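Local coordinates for protein O-methyltransferase, SAM-dependent (Legionella pneumophila subsp. pneumophila, PDB 3R3H) that probably transfers methyl groups from S-adenosylmethionine to hydroxyl oxygens of an acceptor molecule, at residues 46-51 and 209-214; 141-146 and 167-172; 41-46 and 72-77. All blocks are in the same frame, centred on the assembly; numbering follows the deposited sequence.

Contact 1 (46-51 and 209-214)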
ATOM      1  N   PRO A  46       7.843  -5.523  10.588  1.00 34.98           N
ATOM      2  CA  PRO A  46       7.648  -6.799   9.890  1.00 36.30           C
ATOM      3  C   PRO A  46       6.709  -6.756   8.693  1.00 38.66           C
ATOM      4  O   PRO A  46       7.048  -7.278   7.628  1.00 39.80           O
ATOM      5  CB  PRO A  46       7.126  -7.711  10.991  1.00 33.86           C
ATOM      6  CG  PRO A  46       7.873  -7.223  12.180  1.00 34.13           C
ATOM      7  CD  PRO A  46       7.805  -5.718  12.053  1.00 34.27           C
ATOM      8  N   GLU A  47       5.530  -6.153   8.871  1.00 39.63           N
ATOM      9  CA  GLU A  47       4.534  -6.072   7.798  1.00 40.66           C
ATOM     10  C   GLU A  47       4.806  -4.918   6.843  1.00 40.43           C
ATOM     11  O   GLU A  47       4.303  -4.902   5.704  1.00 40.00           O
ATOM     12  CB  GLU A  47       3.122  -5.950   8.379  1.00 40.16           C
ATOM     13  CG  GLU A  47       3.083  -5.678   9.860  1.00 42.48           C
ATOM     14  CD  GLU A  47       3.606  -4.311  10.204  1.00 43.43           C
ATOM     15  OE1 GLU A  47       3.854  -4.037  11.395  1.00 43.19           O
ATOM     16  OE2 GLU A  47       3.763  -3.507   9.273  1.00 45.52           O
ATOM     17  N   GLN A  48       5.605  -3.966   7.313  1.00 40.54           N
ATOM     18  CA  GLN A  48       5.963  -2.819   6.507  1.00 41.88           C
ATOM     19  C   GLN A  48       6.856  -3.364   5.426  1.00 40.92           C
ATOM     20  O   GLN A  48       6.761  -2.975   4.259  1.00 40.99           O
ATOM     21  CB  GLN A  48       6.747  -1.801   7.333  1.00 45.89           C
ATOM     22  CG  GLN A  48       6.043  -0.475   7.462  1.00 51.13           C
ATOM     23  CD  GLN A  48       4.682  -0.642   8.119  1.00 54.07           C
ATOM     24  OE1 GLN A  48       4.589  -0.809   9.336  1.00 56.62           O
ATOM     25  NE2 GLN A  48       3.621  -0.618   7.316  1.00 54.53           N
ATOM     26  N   ALA A  49       7.722  -4.284   5.836  1.00 38.21           N
ATOM     27  CA  ALA A  49       8.673  -4.906   4.937  1.00 36.07           C
ATOM     28  C   ALA A  49       7.956  -5.875   4.010  1.00 35.67           C
ATOM     29  O   ALA A  49       8.291  -5.982   2.830  1.00 36.96           O
ATOM     30  CB  ALA A  49       9.735  -5.628   5.743  1.00 35.40           C
ATOM     31  N   GLN A  50       6.972  -6.586   4.542  1.00 35.12           N
ATOM     32  CA  GLN A  50       6.245  -7.531   3.730  1.00 35.15           C
ATOM     33  C   GLN A  50       5.419  -6.774   2.689  1.00 37.16           C
ATOM     34  O   GLN A  50       5.154  -7.288   1.599  1.00 36.06           O
ATOM     35  CB  GLN A  50       5.366  -8.399   4.616  1.00 34.97           C
ATOM     36  CG  GLN A  50       4.509  -9.371   3.839  1.00 37.66           C
ATOM     37  CD  GLN A  50       4.057 -10.554   4.672  1.00 38.84           C
ATOM     38  OE1 GLN A  50       3.067 -11.220   4.346  1.00 40.08           O
ATOM     39  NE2 GLN A  50       4.795 -10.839   5.746  1.00 39.57           N
ATOM     40  N   PHE A  51       5.019  -5.549   3.032  1.00 37.97           N
ATOM     41  CA  PHE A  51       4.255  -4.722   2.113  1.00 37.18           C
ATOM     42  C   PHE A  51       5.189  -4.282   1.004  1.00 36.07           C
ATOM     43  O   PHE A  51       4.797  -4.247  -0.156  1.00 36.06           O
ATOM     44  CB  PHE A  51       3.687  -3.490   2.825  1.00 37.84           C
ATOM     45  CG  PHE A  51       3.036  -2.493   1.893  1.00 39.59           C
ATOM     46  CD1 PHE A  51       3.457  -1.167   1.863  1.00 40.22           C
ATOM     47  CD2 PHE A  51       2.022  -2.885   1.019  1.00 40.60           C
ATOM     48  CE1 PHE A  51       2.880  -0.240   0.973  1.00 39.32           C
ATOM     49  CE2 PHE A  51       1.441  -1.964   0.127  1.00 39.38           C
ATOM     50  CZ  PHE A  51       1.875  -0.641   0.108  1.00 38.01           C
ATOM     51  N   ALA A 209      -1.223   5.813   6.046  1.00 43.44           N
ATOM     52  CA  ALA A 209      -1.093   6.058   7.472  1.00 45.29           C
ATOM     53  C   ALA A 209      -0.840   4.703   8.141  1.00 47.01           C
ATOM     54  O   ALA A 209      -1.620   4.248   8.992  1.00 47.14           O
ATOM     55  CB  ALA A 209      -2.377   6.701   8.015  1.00 46.52           C
ATOM     56  N   ILE A 210       0.263   4.064   7.757  1.00 47.33           N
ATOM     57  CA  ILE A 210       0.601   2.752   8.292  1.00 47.56           C
ATOM     58  C   ILE A 210       1.806   2.744   9.225  1.00 48.70           C
ATOM     59  O   ILE A 210       1.772   2.132  10.304  1.00 50.27           O
ATOM     60  CB  ILE A 210       0.868   1.740   7.153  1.00 46.03           C
ATOM     61  CG1 ILE A 210       1.714   2.401   6.071  1.00 45.77           C
ATOM     62  CG2 ILE A 210      -0.435   1.201   6.613  1.00 45.06           C
ATOM     63  CD1 ILE A 210       2.111   1.458   4.957  1.00 45.58           C
ATOM     64  N   ALA A 211       2.879   3.396   8.801  1.00 47.67           N
ATOM     65  CA  ALA A 211       4.086   3.420   9.616  1.00 47.70           C
ATOM     66  C   ALA A 211       4.077   4.711  10.427  1.00 47.54           C
ATOM     67  O   ALA A 211       3.234   4.905  11.305  1.00 46.13           O
ATOM     68  CB  ALA A 211       5.320   3.361   8.704  1.00 48.61           C
ATOM     69  N   ASP A 212       5.039   5.575  10.135  1.00 46.70           N
ATOM     70  CA  ASP A 212       5.112   6.882  10.757  1.00 45.68           C
ATOM     71  C   ASP A 212       4.643   7.702   9.570  1.00 44.05           C
ATOM     72  O   ASP A 212       4.998   8.870   9.417  1.00 44.34           O
ATOM     73  CB  ASP A 212       6.552   7.268  11.093  1.00 44.90           C
ATOM     74  CG  ASP A 212       6.630   8.290  12.204  1.00 45.84           C
ATOM     75  OD1 ASP A 212       7.690   8.953  12.351  1.00 47.60           O
ATOM     76  OD2 ASP A 212       5.625   8.416  12.943  1.00 44.25           O
ATOM     77  N   GLY A 213       3.848   7.050   8.726  1.00 41.76           N
ATOM     78  CA  GLY A 213       3.357   7.671   7.520  1.00 40.00           C
ATOM     79  C   GLY A 213       4.316   7.267   6.418  1.00 39.13           C
ATOM     80  O   GLY A 213       5.528   7.429   6.562  1.00 37.38           O
ATOM     81  N   MET A 214       3.787   6.710   5.332  1.00 39.93           N
ATOM     82  CA  MET A 214       4.624   6.289   4.209  1.00 40.77           C
ATOM     83  C   MET A 214       4.088   6.873   2.904  1.00 39.93           C
ATOM     84  O   MET A 214       2.924   6.681   2.534  1.00 40.56           O
ATOM     85  CB  MET A 214       4.688   4.755   4.130  1.00 42.06           C
ATOM     86  CG  MET A 214       5.677   4.221   3.087  1.00 44.68           C
ATOM     87  SD  MET A 214       5.947   2.432   3.147  1.00 45.29           S
ATOM     88  CE  MET A 214       7.316   2.340   4.377  1.00 46.02           C
TER

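Contact 2 (141-146 and 167-172)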
ATOM      1  N   PHE A 141      13.668   3.084  -1.528  1.00 34.81           N
ATOM      2  CA  PHE A 141      13.090   3.265  -0.204  1.00 34.91           C
ATOM      3  C   PHE A 141      13.981   4.245   0.561  1.00 36.07           C
ATOM      4  O   PHE A 141      15.198   4.082   0.586  1.00 35.06           O
ATOM      5  CB  PHE A 141      13.013   1.922   0.525  1.00 34.18           C
ATOM      6  CG  PHE A 141      12.633   2.039   1.971  1.00 35.50           C
ATOM      7  CD1 PHE A 141      11.481   2.728   2.357  1.00 35.91           C
ATOM      8  CD2 PHE A 141      13.423   1.454   2.953  1.00 35.29           C
ATOM      9  CE1 PHE A 141      11.123   2.829   3.707  1.00 35.51           C
ATOM     10  CE2 PHE A 141      13.076   1.549   4.305  1.00 34.31           C
ATOM     11  CZ  PHE A 141      11.921   2.239   4.682  1.00 35.42           C
ATOM     12  N   ILE A 142      13.379   5.260   1.183  1.00 36.32           N
ATOM     13  CA  ILE A 142      14.145   6.278   1.914  1.00 34.97           C
ATOM     14  C   ILE A 142      13.830   6.371   3.407  1.00 35.30           C
ATOM     15  O   ILE A 142      12.699   6.670   3.800  1.00 34.71           O
ATOM     16  CB  ILE A 142      13.943   7.665   1.276  1.00 32.90           C
ATOM     17  CG1 ILE A 142      14.204   7.574  -0.235  1.00 33.75           C
ATOM     18  CG2 ILE A 142      14.868   8.668   1.927  1.00 33.24           C
ATOM     19  CD1 ILE A 142      13.882   8.837  -1.014  1.00 29.81           C
ATOM     20  N   ASP A 143      14.839   6.105   4.235  1.00 36.36           N
ATOM     21  CA  ASP A 143      14.681   6.154   5.684  1.00 38.98           C
ATOM     22  C   ASP A 143      15.992   6.667   6.295  1.00 39.09           C
ATOM     23  O   ASP A 143      16.335   6.326   7.438  1.00 40.42           O
ATOM     24  CB  ASP A 143      14.348   4.755   6.223  1.00 41.48           C
ATOM     25  CG  ASP A 143      13.842   4.778   7.662  1.00 46.04           C
ATOM     26  OD1 ASP A 143      13.858   5.877   8.266  1.00 47.85           O
ATOM     27  OD2 ASP A 143      13.441   3.704   8.191  1.00 47.30           O
ATOM     28  N   ALA A 144      16.710   7.495   5.527  1.00 38.10           N
ATOM     29  CA  ALA A 144      17.988   8.055   5.966  1.00 38.18           C
ATOM     30  C   ALA A 144      17.777   9.274   6.854  1.00 37.85           C
ATOM     31  O   ALA A 144      16.652   9.548   7.273  1.00 39.73           O
ATOM     32  CB  ALA A 144      18.828   8.424   4.766  1.00 35.70           C
ATOM     33  N   ASP A 145      18.851  10.006   7.145  1.00 37.51           N
ATOM     34  CA  ASP A 145      18.743  11.189   8.002  1.00 38.16           C
ATOM     35  C   ASP A 145      17.802  12.239   7.411  1.00 38.69           C
ATOM     36  O   ASP A 145      17.953  12.677   6.255  1.00 36.78           O
ATOM     37  CB  ASP A 145      20.122  11.791   8.284  1.00 37.32           C
ATOM     38  CG  ASP A 145      20.898  12.104   7.025  1.00 38.36           C
ATOM     39  OD1 ASP A 145      21.663  13.093   7.055  1.00 38.80           O
ATOM     40  OD2 ASP A 145      20.766  11.364   6.020  1.00 37.91           O
ATOM     41  N   LYS A 146      16.832  12.626   8.237  1.00 40.00           N
ATOM     42  CA  LYS A 146      15.772  13.570   7.881  1.00 41.00           C
ATOM     43  C   LYS A 146      16.183  14.934   7.335  1.00 42.23           C
ATOM     44  O   LYS A 146      15.461  15.509   6.515  1.00 42.63           O
ATOM     45  CB  LYS A 146      14.848  13.771   9.083  1.00 40.97           C
ATOM     46  CG  LYS A 146      14.550  12.484   9.865  1.00 41.56           C
ATOM     47  CD  LYS A 146      14.020  11.373   8.964  1.00 40.59           C
ATOM     48  CE  LYS A 146      14.230  10.010   9.602  1.00 39.99           C
ATOM     49  NZ  LYS A 146      13.900   8.886   8.680  1.00 40.32           N
ATOM     50  N   ALA A 167       9.414   5.088  -2.016  1.00 34.46           N
ATOM     51  CA  ALA A 167       8.727   5.069  -0.729  1.00 32.83           C
ATOM     52  C   ALA A 167       9.578   5.891   0.223  1.00 32.37           C
ATOM     53  O   ALA A 167      10.808   5.758   0.226  1.00 30.86           O
ATOM     54  CB  ALA A 167       8.595   3.640  -0.219  1.00 30.79           C
ATOM     55  N   ILE A 168       8.930   6.754   1.004  1.00 31.80           N
ATOM     56  CA  ILE A 168       9.634   7.600   1.957  1.00 32.70           C
ATOM     57  C   ILE A 168       8.980   7.421   3.320  1.00 34.74           C
ATOM     58  O   ILE A 168       7.764   7.565   3.453  1.00 35.00           O
ATOM     59  CB  ILE A 168       9.587   9.088   1.549  1.00 31.85           C
ATOM     60  CG1 ILE A 168      10.219   9.303   0.174  1.00 31.53           C
ATOM     61  CG2 ILE A 168      10.383   9.903   2.526  1.00 33.29           C
ATOM     62  CD1 ILE A 168       9.265   9.168  -0.991  1.00 31.42           C
ATOM     63  N   ASP A 169       9.785   7.106   4.331  1.00 36.81           N
ATOM     64  CA  ASP A 169       9.255   6.863   5.669  1.00 38.81           C
ATOM     65  C   ASP A 169       9.230   8.093   6.581  1.00 38.67           C
ATOM     66  O   ASP A 169       9.870   9.111   6.293  1.00 39.27           O
ATOM     67  CB  ASP A 169      10.062   5.747   6.339  1.00 41.39           C
ATOM     68  CG  ASP A 169       9.281   5.028   7.431  1.00 45.01           C
ATOM     69  OD1 ASP A 169       9.931   4.375   8.282  1.00 45.32           O
ATOM     70  OD2 ASP A 169       8.019   5.099   7.437  1.00 48.56           O
ATOM     71  N   ASN A 170       8.490   7.967   7.687  1.00 37.47           N
ATOM     72  CA  ASN A 170       8.328   9.014   8.702  1.00 37.40           C
ATOM     73  C   ASN A 170       7.760  10.325   8.151  1.00 37.13           C
ATOM     74  O   ASN A 170       8.299  11.403   8.425  1.00 36.35           O
ATOM     75  CB  ASN A 170       9.664   9.317   9.396  1.00 36.51           C
ATOM     76  CG  ASN A 170      10.384   8.075   9.853  1.00 37.54           C
ATOM     77  OD1 ASN A 170      11.322   7.628   9.204  1.00 40.68           O
ATOM     78  ND2 ASN A 170       9.949   7.504  10.975  1.00 37.25           N
ATOM     79  N   ILE A 171       6.679  10.240   7.381  1.00 36.50           N
ATOM     80  CA  ILE A 171       6.062  11.435   6.812  1.00 36.44           C
ATOM     81  C   ILE A 171       5.476  12.284   7.955  1.00 38.31           C
ATOM     82  O   ILE A 171       5.552  13.520   7.954  1.00 37.18           O
ATOM     83  CB  ILE A 171       4.997  11.046   5.762  1.00 33.63           C
ATOM     84  CG1 ILE A 171       5.678  10.290   4.614  1.00 31.51           C
ATOM     85  CG2 ILE A 171       4.327  12.277   5.212  1.00 34.34           C
ATOM     86  CD1 ILE A 171       6.891  10.989   4.055  1.00 27.49           C
ATOM     87  N   PHE A 172       4.895  11.608   8.934  1.00 39.58           N
ATOM     88  CA  PHE A 172       4.375  12.287  10.107  1.00 42.48           C
ATOM     89  C   PHE A 172       5.487  11.947  11.099  1.00 45.81           C
ATOM     90  O   PHE A 172       5.566  10.818  11.575  1.00 48.02           O
ATOM     91  CB  PHE A 172       3.064  11.650  10.575  1.00 42.12           C
ATOM     92  CG  PHE A 172       2.133  11.240   9.453  1.00 43.44           C
ATOM     93  CD1 PHE A 172       1.857  12.104   8.386  1.00 43.37           C
ATOM     94  CD2 PHE A 172       1.504   9.998   9.487  1.00 42.44           C
ATOM     95  CE1 PHE A 172       0.971  11.731   7.377  1.00 42.56           C
ATOM     96  CE2 PHE A 172       0.619   9.621   8.487  1.00 43.70           C
ATOM     97  CZ  PHE A 172       0.349  10.484   7.431  1.00 43.52           C
TER

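Contact 3 (41-46 and 72-77)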
ATOM      1  N   ASN A  41      14.489   0.121  16.533  1.00 58.05           N
ATOM      2  CA  ASN A  41      13.453   1.149  16.405  1.00 57.63           C
ATOM      3  C   ASN A  41      13.443   1.817  15.035  1.00 55.41           C
ATOM      4  O   ASN A  41      12.371   2.056  14.482  1.00 55.90           O
ATOM      5  CB  ASN A  41      13.619   2.228  17.482  1.00 58.57           C
ATOM      6  CG  ASN A  41      13.222   1.746  18.870  1.00 60.75           C
ATOM      7  OD1 ASN A  41      12.116   1.232  19.074  1.00 60.57           O
ATOM      8  ND2 ASN A  41      14.121   1.929  19.838  1.00 61.08           N
ATOM      9  N   MET A  42      14.622   2.126  14.496  1.00 53.34           N
ATOM     10  CA  MET A  42      14.706   2.758  13.178  1.00 52.96           C
ATOM     11  C   MET A  42      14.387   1.724  12.102  1.00 51.07           C
ATOM     12  O   MET A  42      14.292   2.042  10.911  1.00 51.69           O
ATOM     13  CB  MET A  42      16.106   3.331  12.908  1.00 53.53           C
ATOM     14  CG  MET A  42      17.120   3.179  14.038  1.00 54.30           C
ATOM     15  SD  MET A  42      17.425   4.722  14.935  1.00 55.09           S
ATOM     16  CE  MET A  42      18.773   5.440  14.013  1.00 51.08           C
ATOM     17  N   GLN A  43      14.204   0.486  12.540  1.00 49.38           N
ATOM     18  CA  GLN A  43      13.931  -0.616  11.632  1.00 48.30           C
ATOM     19  C   GLN A  43      12.480  -0.720  11.180  1.00 45.60           C
ATOM     20  O   GLN A  43      11.551  -0.589  11.980  1.00 45.80           O
ATOM     21  CB  GLN A  43      14.386  -1.920  12.279  1.00 47.27           C
ATOM     22  CG  GLN A  43      15.651  -2.504  11.669  1.00 47.63           C
ATOM     23  CD  GLN A  43      16.628  -1.451  11.147  1.00 47.96           C
ATOM     24  OE1 GLN A  43      17.035  -0.536  11.868  1.00 47.61           O
ATOM     25  NE2 GLN A  43      17.018  -1.594   9.880  1.00 49.51           N
ATOM     26  N   VAL A  44      12.309  -0.949   9.881  1.00 42.45           N
ATOM     27  CA  VAL A  44      10.995  -1.072   9.285  1.00 41.21           C
ATOM     28  C   VAL A  44      10.266  -2.192  10.052  1.00 39.65           C
ATOM     29  O   VAL A  44      10.907  -3.094  10.596  1.00 40.41           O
ATOM     30  CB  VAL A  44      11.134  -1.362   7.732  1.00 39.48           C
ATOM     31  CG1 VAL A  44      11.340  -2.844   7.464  1.00 40.19           C
ATOM     32  CG2 VAL A  44       9.932  -0.841   6.991  1.00 39.10           C
ATOM     33  N   ALA A  45       8.940  -2.116  10.134  1.00 37.41           N
ATOM     34  CA  ALA A  45       8.177  -3.125  10.855  1.00 35.76           C
ATOM     35  C   ALA A  45       7.981  -4.337   9.969  1.00 36.31           C
ATOM     36  O   ALA A  45       7.947  -4.225   8.742  1.00 33.99           O
ATOM     37  CB  ALA A  45       6.840  -2.575  11.275  1.00 35.75           C
ATOM     38  N   PRO A  46       7.843  -5.523  10.588  1.00 34.98           N
ATOM     39  CA  PRO A  46       7.648  -6.799   9.890  1.00 36.30           C
ATOM     40  C   PRO A  46       6.709  -6.756   8.693  1.00 38.66           C
ATOM     41  O   PRO A  46       7.048  -7.278   7.628  1.00 39.80           O
ATOM     42  CB  PRO A  46       7.126  -7.711  10.991  1.00 33.86           C
ATOM     43  CG  PRO A  46       7.873  -7.223  12.180  1.00 34.13           C
ATOM     44  CD  PRO A  46       7.805  -5.718  12.053  1.00 34.27           C
ATOM     45  N   GLY A  72      19.890  -4.519   8.654  1.00 32.63           N
ATOM     46  CA  GLY A  72      20.055  -5.366   7.492  1.00 29.00           C
ATOM     47  C   GLY A  72      18.827  -6.214   7.249  1.00 29.66           C
ATOM     48  O   GLY A  72      18.826  -7.084   6.379  1.00 26.45           O
ATOM     49  N   TYR A  73      17.770  -5.936   8.019  1.00 30.66           N
ATOM     50  CA  TYR A  73      16.489  -6.648   7.937  1.00 29.29           C
ATOM     51  C   TYR A  73      15.691  -6.287   6.680  1.00 28.08           C
ATOM     52  O   TYR A  73      15.230  -7.182   5.954  1.00 29.45           O
ATOM     53  CB  TYR A  73      15.650  -6.349   9.186  1.00 30.58           C
ATOM     54  CG  TYR A  73      14.284  -7.004   9.229  1.00 33.67           C
ATOM     55  CD1 TYR A  73      13.215  -6.505   8.481  1.00 36.94           C
ATOM     56  CD2 TYR A  73      14.063  -8.130  10.010  1.00 35.67           C
ATOM     57  CE1 TYR A  73      11.953  -7.121   8.515  1.00 38.00           C
ATOM     58  CE2 TYR A  73      12.814  -8.760  10.048  1.00 37.44           C
ATOM     59  CZ  TYR A  73      11.766  -8.255   9.302  1.00 37.67           C
ATOM     60  OH  TYR A  73      10.555  -8.900   9.339  1.00 40.47           O
ATOM     61  N   SER A  74      15.521  -4.990   6.420  1.00 26.17           N
ATOM     62  CA  SER A  74      14.771  -4.566   5.242  1.00 24.83           C
ATOM     63  C   SER A  74      15.499  -4.923   3.943  1.00 23.17           C
ATOM     64  O   SER A  74      14.868  -5.139   2.909  1.00 23.35           O
ATOM     65  CB  SER A  74      14.473  -3.050   5.297  1.00 23.84           C
ATOM     66  OG  SER A  74      15.603  -2.299   5.705  1.00 22.84           O
ATOM     67  N   ALA A  75      16.824  -4.995   4.005  1.00 23.88           N
ATOM     68  CA  ALA A  75      17.630  -5.334   2.832  1.00 25.04           C
ATOM     69  C   ALA A  75      17.441  -6.818   2.478  1.00 25.23           C
ATOM     70  O   ALA A  75      17.435  -7.201   1.292  1.00 24.31           O
ATOM     71  CB  ALA A  75      19.111  -5.042   3.110  1.00 24.54           C
ATOM     72  N   LEU A  76      17.287  -7.638   3.519  1.00 24.52           N
ATOM     73  CA  LEU A  76      17.098  -9.063   3.350  1.00 23.74           C
ATOM     74  C   LEU A  76      15.723  -9.330   2.765  1.00 25.89           C
ATOM     75  O   LEU A  76      15.586 -10.005   1.730  1.00 24.31           O
ATOM     76  CB  LEU A  76      17.235  -9.749   4.702  1.00 23.48           C
ATOM     77  CG  LEU A  76      17.021 -11.269   4.717  1.00 22.94           C
ATOM     78  CD1 LEU A  76      18.018 -11.947   3.777  1.00 20.76           C
ATOM     79  CD2 LEU A  76      17.191 -11.764   6.141  1.00 22.53           C
ATOM     80  N   ALA A  77      14.706  -8.792   3.439  1.00 26.50           N
ATOM     81  CA  ALA A  77      13.312  -8.946   3.005  1.00 26.29           C
ATOM     82  C   ALA A  77      13.168  -8.541   1.551  1.00 25.90           C
ATOM     83  O   ALA A  77      12.495  -9.216   0.785  1.00 26.39           O
ATOM     84  CB  ALA A  77      12.391  -8.086   3.868  1.00 25.54           C
TER

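Contact 1 (46-51 and 209-214)
Q48 reaches out from the first turn of helix 46-59 and meets I210 and A211 of the loop after strand 203-208, and M214 at the start of strand 214-219. Its side chain and that of I210 slide past each other in opposite directions. The flat amide at the end of Q48 therefore lies alongside the branched chain of I210, close to CB and CD1. The Q48 chain is bent, and the methyl of A211 sits beside the bend: A211 CB is 4.1 Å from Q48 CD and equally close to CG. M214 runs extended as far as SD, and a turn at chi3 (-88°) brings its CE to 4.4 Å from Q48 CG.

F51, one helical turn after Q48, packs on the same loop. I210 CG1 stands between the backbone N and the carbonyl carbon (chi1 43°), and from there CD1 extends toward the helix. It approaches the F51 ring obliquely, with I210 CD1 4.3 Å from F51 CD1. I210 CD1 thus touches both the amide of Q48 and the ring of F51.

The contact borders the second subunit. I210 packs on I210 of that subunit, and F51 packs on its L208. Within the chain, D212 OD1 accepts a hydrogen bond from N170 ND2, which ties the loop to the neighbouring strand end.

The junction is built from methyls, methylenes and one aromatic ring. The one polar group in it is the Q48 amide, whose modelled orientation is doubtful. If turned over, it may bond to the nearby E47 carboxylate. The two segments therefore hold together by apolar packing, which leaves the polar end of Q48 to seek a partner on its own helix.

Contact 2 (141-146 and 167-172)
K146 bends at chi2 (-53°) and then runs extended, while N170 has CG anti to its carbonyl carbon (chi1 -49°). This happens at the C-terminal ends of two neighbouring parallel strands of a Rossmann-like sheet, joined by a beta-alpha-beta crossover through helix 149-159. The two chains cross at about a right angle, and K146 NZ donates to N170 OD1 at 2.9 Å. The lysine comes from above the amide carbonyl plane, 45° out of it.

NZ also bonds A144 O, forms a salt bridge with D143 OD1 at 3.0 Å, weak as a hydrogen bond, and bonds Y149 OH. D143, D169 and N170 gather their oxygens at one place. In related O-methyltransferases a cluster of this kind holds a divalent metal, and a similar role here is possible.

Within the strands themselves, I142 N bonds A167 O at 2.8 Å and D169 N bonds I142 O at 3.0 Å. F141 and A167 share one face of the sheet, with F141 CD1 4.0 Å from A167 CB. I142 and I168 lie side by side on the other face. D143 OD2 approaches D169 OD1 to 3.6 Å, the two carboxylate planes nearly perpendicular.

Contact 3 (41-46 and 72-77)
Y73 OH is hydrogen-bonded to E23 OE2 and rests against P46, with Y73 OH 3.6 Å from P46 CA. The phenol is held by a probably charged carboxylate outside the two segments, while its apolar neighbour starts helix 46-59. Y73 CG is anti to the backbone N (chi1 179°), which carries the ring away from its own helix toward the loop 41-46.

V44 packs beside the base of the ring. Its CG1 stands between the backbone N and the carbonyl carbon (chi1 84°) and points at helix 73-80. V44 CG1 lies 3.8 Å from S74 CB and 4.2 Å from Y73 CD1. It meets the ring obliquely, so one methyl touches two successive residues of the helix.

S74 CB packs on V44, and its OG is hydrogen-bonded to E66 OE1 on strand 63-68. The Q43 side chain ends loosely near G72 and S74. Contact across the segments is by packing, and the polar groups of Y73 and S74 find their partners elsewhere.

G72 occupies the N-cap position of helix 73-80 and A45 that of helix 46-59. P46 and Y73, the first helix residues, meet just after these caps. G72 closes the turn after strand 63-68. In class I methyltransferases this turn is the glycine-containing loop that binds S-adenosylmethionine, and the same role is probable here. V44 packs on A49 and M52 of helix 46-59, and Y73 on L27 and R31 of helix 25-32. Y13 of helix 10-20 packs on P46. The contact lies among these helices and 73-80, beside the end of strand 63-68.

Overall arrangement
The three contacts lie in one Rossmann-like methyltransferase fold, with centres 10 to 13 Å apart. Contacts 1 and 3 share P46 at the start of helix 46-59, and their segments alternate along the chain. Contact 2 is nested inside the loop closed by contact 1 and comes after contact 3. Contacts 1 and 2 touch where the loop before strand 214-219 meets the end of strand 164-169. Contact 2 includes the C-terminal ends of two parallel strands, and contact 3 lies beside that of strand 63-68. Such enzymes usually place cofactor and acceptor there. Contacts 1 and 2 also reach the second subunit, which suggests that the probable active-site region is not far from the dimer interface.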